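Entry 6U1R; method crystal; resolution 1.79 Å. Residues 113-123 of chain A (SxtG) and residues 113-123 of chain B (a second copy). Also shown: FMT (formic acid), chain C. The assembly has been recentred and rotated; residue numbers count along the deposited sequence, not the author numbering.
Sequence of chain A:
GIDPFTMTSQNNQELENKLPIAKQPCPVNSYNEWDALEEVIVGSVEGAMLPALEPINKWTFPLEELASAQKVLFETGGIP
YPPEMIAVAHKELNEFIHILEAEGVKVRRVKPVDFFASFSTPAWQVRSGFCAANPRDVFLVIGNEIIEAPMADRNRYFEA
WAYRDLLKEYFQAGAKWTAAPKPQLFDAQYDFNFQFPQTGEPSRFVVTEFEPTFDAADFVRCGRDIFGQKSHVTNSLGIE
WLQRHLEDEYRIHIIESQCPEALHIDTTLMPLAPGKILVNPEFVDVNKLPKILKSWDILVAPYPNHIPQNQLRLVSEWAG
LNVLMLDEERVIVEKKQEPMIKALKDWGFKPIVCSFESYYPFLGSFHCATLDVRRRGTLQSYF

Chain A 113-123: VDFFASFSTPA
Chain B (113-123) VDFFASFSTPA

The apolar part of this contact is built twice, once at each end of an antiparallel pairing, and each copy uses a proline of one chain against an alanine and a phenylalanine of the other. Pro122(B) sets its CB 4.1 Å from CB of Ala117(A) and its CG 4.2 Å from CD2 of Phe119(A). In the second copy, CB of Pro122(A) lies 4.1 Å from CB of Ala117(B), and CG of Pro122(A) 4.0 Å from CD2 of Phe119(B). Both prolines are C-gamma exo, with phi/psi near -62/-16, and each buries more area than any other residue of its stretch. The alanines point toward the partner, and CA of Ala117(A) lies 5.3 Å from CA of Pro122(B). Phe119 leaves its backbone sideways in both chains, chi1 near 53° (p) and chi2 near 85°, so that the ring end leads away while CB stays at the contact, 3.2 Å from O of Ser120(B) in the case of Phe119(A).

Between these patches the backbones run 179° apart, end to end. Residues 119 and 120 are extended, phi/psi near -156/169 and -156/150, and Ser120 faces its own counterpart in a single antiparallel bridge, CA of Ser120(A) to CA of Ser120(B) 5.0 Å. Two nearly linear hydrogen bonds close it: N of Ser120(A) to O of Ser120(B), and N of Ser120(B) to O of Ser120(A), each 3.0 Å at 175°. The register follows, with CA of Phe119(A) 4.8 Å from CA of Thr121(B), and the same spacing between CA of Thr121(A) and CA of Phe119(B).

The side chains of this central pair are polar. Both serines take p, which brings OG of Ser120(A) within 2.9 Å of OG of Ser120(B) in a hydrogen bond. Farther out, water continues the network: one molecule bonds OG of Ser118(A) and OG of Ser120(B), both at 2.8 Å, and a second bonds OG of Ser120(A) at 2.8 Å and OG of Ser118(B) at 2.7 Å. Ser118 is also p, its CB directed away from the partner, and in each case its link to the partner's Ser120 runs through the water.

Thr121 likewise points away, chi1 near 70° (p), and serves its own chain: OG1 of Thr121(A) accepts from N of Ala123(A) at 3.1 Å. Before the strand, a type I turn from Asp114(A) to Ala117(A) has N of Ala117(A) 3.2 Å from O of Asp114(A), a hydrogen bond.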

ATOM      1  N   VAL A 113      16.871  -3.024 -11.778  1.00 27.72           N
ATOM      2  CA  VAL A 113      16.764  -4.237 -10.980  1.00 26.67           C
ATOM      3  C   VAL A 113      16.386  -5.351 -11.951  1.00 24.95           C
ATOM      4  O   VAL A 113      16.418  -5.146 -13.170  1.00 24.38           O
ATOM      5  CB  VAL A 113      15.741  -4.052  -9.844  1.00 25.24           C
ATOM      6  CG1 VAL A 113      16.243  -3.017  -8.837  1.00 25.17           C
ATOM      7  CG2 VAL A 113      14.394  -3.591 -10.397  1.00 24.78           C
ATOM      8  N   ASP A 114      16.030  -6.533 -11.439  1.00 25.33           N
ATOM      9  CA  ASP A 114      15.756  -7.700 -12.288  1.00 25.78           C
ATOM     10  C   ASP A 114      14.326  -7.659 -12.833  1.00 22.45           C
ATOM     11  O   ASP A 114      13.441  -8.419 -12.412  1.00 22.99           O
ATOM     12  CB  ASP A 114      15.951  -8.998 -11.514  1.00 27.69           C
ATOM     13  CG  ASP A 114      17.395  -9.274 -11.153  1.00 37.03           C
ATOM     14  OD1 ASP A 114      18.312  -8.673 -11.763  1.00 34.93           O
ATOM     15  OD2 ASP A 114      17.599 -10.133 -10.263  1.00 33.65           O
ATOM     16  N   PHE A 115      14.106  -6.832 -13.852  1.00 20.58           N
ATOM     17  CA  PHE A 115      12.787  -6.839 -14.481  1.00 16.96           C
ATOM     18  C   PHE A 115      12.519  -8.129 -15.245  1.00 17.79           C
ATOM     19  O   PHE A 115      11.351  -8.455 -15.495  1.00 15.38           O
ATOM     20  CB  PHE A 115      12.625  -5.615 -15.396  1.00 17.32           C
ATOM     21  CG  PHE A 115      12.630  -4.329 -14.642  1.00 17.96           C
ATOM     22  CD1 PHE A 115      11.533  -3.970 -13.861  1.00 17.92           C
ATOM     23  CD2 PHE A 115      13.737  -3.500 -14.665  1.00 20.49           C
ATOM     24  CE1 PHE A 115      11.542  -2.802 -13.120  1.00 18.13           C
ATOM     25  CE2 PHE A 115      13.742  -2.321 -13.922  1.00 20.04           C
ATOM     26  CZ  PHE A 115      12.652  -1.989 -13.148  1.00 19.34           C
ATOM     27  N   PHE A 116      13.561  -8.874 -15.623  1.00 17.18           N
ATOM     28  CA  PHE A 116      13.327 -10.128 -16.334  1.00 18.83           C
ATOM     29  C   PHE A 116      12.680 -11.191 -15.448  1.00 18.49           C
ATOM     30  O   PHE A 116      12.115 -12.148 -15.976  1.00 19.66           O
ATOM     31  CB  PHE A 116      14.641 -10.666 -16.914  1.00 21.02           C
ATOM     32  CG  PHE A 116      15.631 -11.095 -15.875  1.00 22.42           C
ATOM     33  CD1 PHE A 116      15.486 -12.307 -15.204  1.00 25.09           C
ATOM     34  CD2 PHE A 116      16.717 -10.295 -15.562  1.00 26.60           C
ATOM     35  CE1 PHE A 116      16.405 -12.697 -14.236  1.00 25.16           C
ATOM     36  CE2 PHE A 116      17.636 -10.683 -14.597  1.00 28.36           C
ATOM     37  CZ  PHE A 116      17.480 -11.883 -13.937  1.00 28.49           C
ATOM     38  N   ALA A 117      12.770 -11.071 -14.130  1.00 20.03           N
ATOM     39  CA  ALA A 117      12.323 -12.157 -13.263  1.00 17.70           C
ATOM     40  C   ALA A 117      10.799 -12.294 -13.269  1.00 20.03           C
ATOM     41  O   ALA A 117      10.061 -11.302 -13.255  1.00 17.83           O
ATOM     42  CB  ALA A 117      12.830 -11.930 -11.846  1.00 20.31           C
ATOM     43  N   SER A 118      10.333 -13.545 -13.297  1.00 19.10           N
ATOM     44  CA  SER A 118       8.914 -13.848 -13.138  1.00 18.57           C
ATOM     45  C   SER A 118       8.485 -13.645 -11.679  1.00 16.19           C
ATOM     46  O   SER A 118       9.309 -13.586 -10.759  1.00 17.38           O
ATOM     47  CB  SER A 118       8.621 -15.289 -13.563  1.00 19.88           C
ATOM     48  OG  SER A 118       9.293 -16.194 -12.704  1.00 19.77           O
ATOM     49  N   PHE A 119       7.176 -13.505 -11.478  1.00 17.30           N
ATOM     50  CA  PHE A 119       6.616 -13.511 -10.132  1.00 17.22           C
ATOM     51  C   PHE A 119       5.157 -13.964 -10.190  1.00 15.76           C
ATOM     52  O   PHE A 119       4.558 -14.085 -11.257  1.00 16.47           O
ATOM     53  CB  PHE A 119       6.783 -12.141  -9.452  1.00 15.86           C
ATOM     54  CG  PHE A 119       6.247 -10.965 -10.249  1.00 16.51           C
ATOM     55  CD1 PHE A 119       4.913 -10.599 -10.157  1.00 15.59           C
ATOM     56  CD2 PHE A 119       7.087 -10.219 -11.071  1.00 16.30           C
ATOM     57  CE1 PHE A 119       4.422  -9.499 -10.855  1.00 14.60           C
ATOM     58  CE2 PHE A 119       6.603  -9.120 -11.788  1.00 15.29           C
ATOM     59  CZ  PHE A 119       5.270  -8.763 -11.687  1.00 15.66           C
ATOM     60  N   SER A 120       4.587 -14.225  -9.018  1.00 16.09           N
ATOM     61  CA  SER A 120       3.275 -14.850  -8.974  1.00 16.35           C
ATOM     62  C   SER A 120       2.605 -14.517  -7.650  1.00 15.84           C
ATOM     63  O   SER A 120       3.271 -14.324  -6.632  1.00 16.24           O
ATOM     64  CB  SER A 120       3.389 -16.373  -9.125  1.00 18.54           C
ATOM     65  OG  SER A 120       4.114 -16.900  -8.041  1.00 19.67           O
ATOM     66  N   THR A 121       1.285 -14.452  -7.689  1.00 16.24           N
ATOM     67  CA  THR A 121       0.436 -14.346  -6.519  1.00 15.80           C
ATOM     68  C   THR A 121      -0.336 -15.655  -6.383  1.00 18.17           C
ATOM     69  O   THR A 121      -0.246 -16.540  -7.254  1.00 17.85           O
ATOM     70  CB  THR A 121      -0.554 -13.183  -6.648  1.00 16.43           C
ATOM     71  OG1 THR A 121      -1.574 -13.533  -7.597  1.00 15.76           O
ATOM     72  CG2 THR A 121       0.135 -11.908  -7.127  1.00 15.23           C
ATOM     73  N   PRO A 122      -1.140 -15.803  -5.335  1.00 17.55           N
ATOM     74  CA  PRO A 122      -1.955 -17.022  -5.214  1.00 17.11           C
ATOM     75  C   PRO A 122      -2.953 -17.196  -6.346  1.00 18.52           C
ATOM     76  O   PRO A 122      -3.454 -18.308  -6.545  1.00 20.50           O
ATOM     77  CB  PRO A 122      -2.651 -16.840  -3.854  1.00 18.24           C
ATOM     78  CG  PRO A 122      -1.661 -15.995  -3.060  1.00 18.16           C
ATOM     79  CD  PRO A 122      -1.148 -15.004  -4.102  1.00 16.14           C
ATOM     80  N   ALA A 123      -3.239 -16.142  -7.121  1.00 18.37           N
ATOM     81  CA  ALA A 123      -4.277 -16.185  -8.141  1.00 18.11           C
ATOM     82  C   ALA A 123      -3.780 -16.076  -9.582  1.00 18.75           C
ATOM     83  O   ALA A 123      -4.545 -16.390 -10.498  1.00 17.57           O
ATOM     84  CB  ALA A 123      -5.288 -15.054  -7.904  1.00 20.08           C
TER
ATOM     85  N   VAL B 113     -10.009 -18.729   1.145  1.00 36.10           N
ATOM     86  CA  VAL B 113      -9.015 -18.491   0.107  1.00 41.39           C
ATOM     87  C   VAL B 113      -8.026 -19.650   0.066  1.00 36.55           C
ATOM     88  O   VAL B 113      -8.010 -20.520   0.934  1.00 34.63           O
ATOM     89  CB  VAL B 113      -8.273 -17.152   0.300  1.00 37.40           C
ATOM     90  CG1 VAL B 113      -9.274 -16.006   0.311  1.00 37.98           C
ATOM     91  CG2 VAL B 113      -7.451 -17.159   1.576  1.00 31.56           C
ATOM     92  N   ASP B 114      -7.181 -19.629  -0.967  1.00 39.10           N
ATOM     93  CA  ASP B 114      -6.239 -20.713  -1.251  1.00 36.33           C
ATOM     94  C   ASP B 114      -4.921 -20.422  -0.543  1.00 29.96           C
ATOM     95  O   ASP B 114      -3.971 -19.886  -1.141  1.00 27.14           O
ATOM     96  CB  ASP B 114      -6.002 -20.855  -2.751  1.00 39.24           C
ATOM     97  CG  ASP B 114      -7.229 -21.327  -3.523  1.00 39.93           C
ATOM     98  OD1 ASP B 114      -8.151 -21.937  -2.930  1.00 36.18           O
ATOM     99  OD2 ASP B 114      -7.234 -21.099  -4.755  1.00 35.67           O
ATOM    100  N   PHE B 115      -4.827 -20.819   0.731  1.00 24.82           N
ATOM    101  CA  PHE B 115      -3.542 -20.682   1.400  1.00 21.40           C
ATOM    102  C   PHE B 115      -2.523 -21.700   0.915  1.00 19.38           C
ATOM    103  O   PHE B 115      -1.335 -21.494   1.137  1.00 17.25           O
ATOM    104  CB  PHE B 115      -3.696 -20.780   2.924  1.00 19.54           C
ATOM    105  CG  PHE B 115      -4.413 -19.617   3.505  1.00 19.18           C
ATOM    106  CD1 PHE B 115      -3.768 -18.392   3.640  1.00 18.95           C
ATOM    107  CD2 PHE B 115      -5.734 -19.720   3.886  1.00 19.40           C
ATOM    108  CE1 PHE B 115      -4.431 -17.292   4.141  1.00 18.49           C
ATOM    109  CE2 PHE B 115      -6.405 -18.620   4.379  1.00 20.20           C
ATOM    110  CZ  PHE B 115      -5.744 -17.401   4.513  1.00 18.59           C
ATOM    111  N   PHE B 116      -2.949 -22.781   0.249  1.00 20.29           N
ATOM    112  CA  PHE B 116      -1.989 -23.777  -0.227  1.00 21.73           C
ATOM    113  C   PHE B 116      -1.161 -23.289  -1.419  1.00 21.53           C
ATOM    114  O   PHE B 116      -0.088 -23.843  -1.678  1.00 20.67           O
ATOM    115  CB  PHE B 116      -2.711 -25.081  -0.611  1.00 23.62           C
ATOM    116  CG  PHE B 116      -3.642 -24.946  -1.783  1.00 26.56           C
ATOM    117  CD1 PHE B 116      -3.147 -24.873  -3.084  1.00 29.03           C
ATOM    118  CD2 PHE B 116      -5.013 -24.924  -1.595  1.00 28.81           C
ATOM    119  CE1 PHE B 116      -4.004 -24.749  -4.169  1.00 31.02           C
ATOM    120  CE2 PHE B 116      -5.880 -24.803  -2.679  1.00 35.44           C
ATOM    121  CZ  PHE B 116      -5.370 -24.715  -3.965  1.00 34.69           C
ATOM    122  N   ALA B 117      -1.628 -22.278  -2.148  1.00 20.34           N
ATOM    123  CA  ALA B 117      -0.941 -21.834  -3.361  1.00 20.96           C
ATOM    124  C   ALA B 117       0.417 -21.216  -3.054  1.00 20.89           C
ATOM    125  O   ALA B 117       0.569 -20.445  -2.106  1.00 18.93           O
ATOM    126  CB  ALA B 117      -1.794 -20.820  -4.109  1.00 20.15           C
ATOM    127  N   SER B 118       1.402 -21.526  -3.896  1.00 20.22           N
ATOM    128  CA  SER B 118       2.714 -20.906  -3.785  1.00 20.25           C
ATOM    129  C   SER B 118       2.656 -19.493  -4.358  1.00 17.79           C
ATOM    130  O   SER B 118       1.714 -19.129  -5.060  1.00 20.11           O
ATOM    131  CB  SER B 118       3.772 -21.717  -4.534  1.00 22.49           C
ATOM    132  OG  SER B 118       3.517 -21.664  -5.916  1.00 24.23           O
ATOM    133  N   PHE B 119       3.659 -18.685  -4.042  1.00 17.82           N
ATOM    134  CA  PHE B 119       3.745 -17.371  -4.679  1.00 18.89           C
ATOM    135  C   PHE B 119       5.183 -16.891  -4.608  1.00 17.49           C
ATOM    136  O   PHE B 119       6.016 -17.466  -3.910  1.00 17.83           O
ATOM    137  CB  PHE B 119       2.755 -16.361  -4.063  1.00 17.95           C
ATOM    138  CG  PHE B 119       2.855 -16.194  -2.563  1.00 16.22           C
ATOM    139  CD1 PHE B 119       3.781 -15.334  -2.009  1.00 14.86           C
ATOM    140  CD2 PHE B 119       1.960 -16.848  -1.720  1.00 16.75           C
ATOM    141  CE1 PHE B 119       3.843 -15.144  -0.647  1.00 15.33           C
ATOM    142  CE2 PHE B 119       2.015 -16.662  -0.341  1.00 16.23           C
ATOM    143  CZ  PHE B 119       2.958 -15.823   0.196  1.00 15.32           C
ATOM    144  N   SER B 120       5.487 -15.854  -5.393  1.00 18.10           N
ATOM    145  CA  SER B 120       6.877 -15.460  -5.558  1.00 16.41           C
ATOM    146  C   SER B 120       6.996 -13.992  -5.928  1.00 16.91           C
ATOM    147  O   SER B 120       6.115 -13.422  -6.581  1.00 16.90           O
ATOM    148  CB  SER B 120       7.568 -16.302  -6.638  1.00 17.83           C
ATOM    149  OG  SER B 120       6.926 -16.121  -7.877  1.00 19.74           O
ATOM    150  N   THR B 121       8.121 -13.406  -5.536  1.00 17.04           N
ATOM    151  CA  THR B 121       8.501 -12.062  -5.949  1.00 17.36           C
ATOM    152  C   THR B 121       9.706 -12.186  -6.868  1.00 19.62           C
ATOM    153  O   THR B 121      10.224 -13.294  -7.079  1.00 18.62           O
ATOM    154  CB  THR B 121       8.863 -11.187  -4.749  1.00 18.26           C
ATOM    155  OG1 THR B 121      10.114 -11.648  -4.174  1.00 17.00           O
ATOM    156  CG2 THR B 121       7.773 -11.236  -3.708  1.00 17.36           C
ATOM    157  N   PRO B 122      10.210 -11.078  -7.403  1.00 19.75           N
ATOM    158  CA  PRO B 122      11.464 -11.157  -8.166  1.00 18.08           C
ATOM    159  C   PRO B 122      12.644 -11.656  -7.353  1.00 22.29           C
ATOM    160  O   PRO B 122      13.650 -12.060  -7.948  1.00 23.41           O
ATOM    161  CB  PRO B 122      11.680  -9.708  -8.638  1.00 19.89           C
ATOM    162  CG  PRO B 122      10.310  -9.115  -8.670  1.00 18.39           C
ATOM    163  CD  PRO B 122       9.590  -9.743  -7.491  1.00 17.81           C
ATOM    164  N   ALA B 123      12.569 -11.640  -6.019  1.00 19.33           N
ATOM    165  CA  ALA B 123      13.721 -11.964  -5.193  1.00 19.18           C
ATOM    166  C   ALA B 123      13.587 -13.247  -4.384  1.00 22.15           C
ATOM    167  O   ALA B 123      14.599 -13.715  -3.840  1.00 19.70           O
ATOM    168  CB  ALA B 123      14.018 -10.814  -4.229  1.00 19.79           C
TER
HETATM  169  C   FMT C 401      15.561  -7.030  -7.454  1.00 24.62           C
HETATM  170  O1  FMT C 401      16.001  -6.126  -6.752  1.00 31.43           O
HETATM  171  O2  FMT C 401      16.149  -7.312  -8.489  1.00 33.82           O
HETATM  172  O   HOH W   1       7.917 -16.956 -10.369  1.00 25.06           O
HETATM  173  O   HOH W   2       4.389 -19.624  -7.527  1.00 24.49           O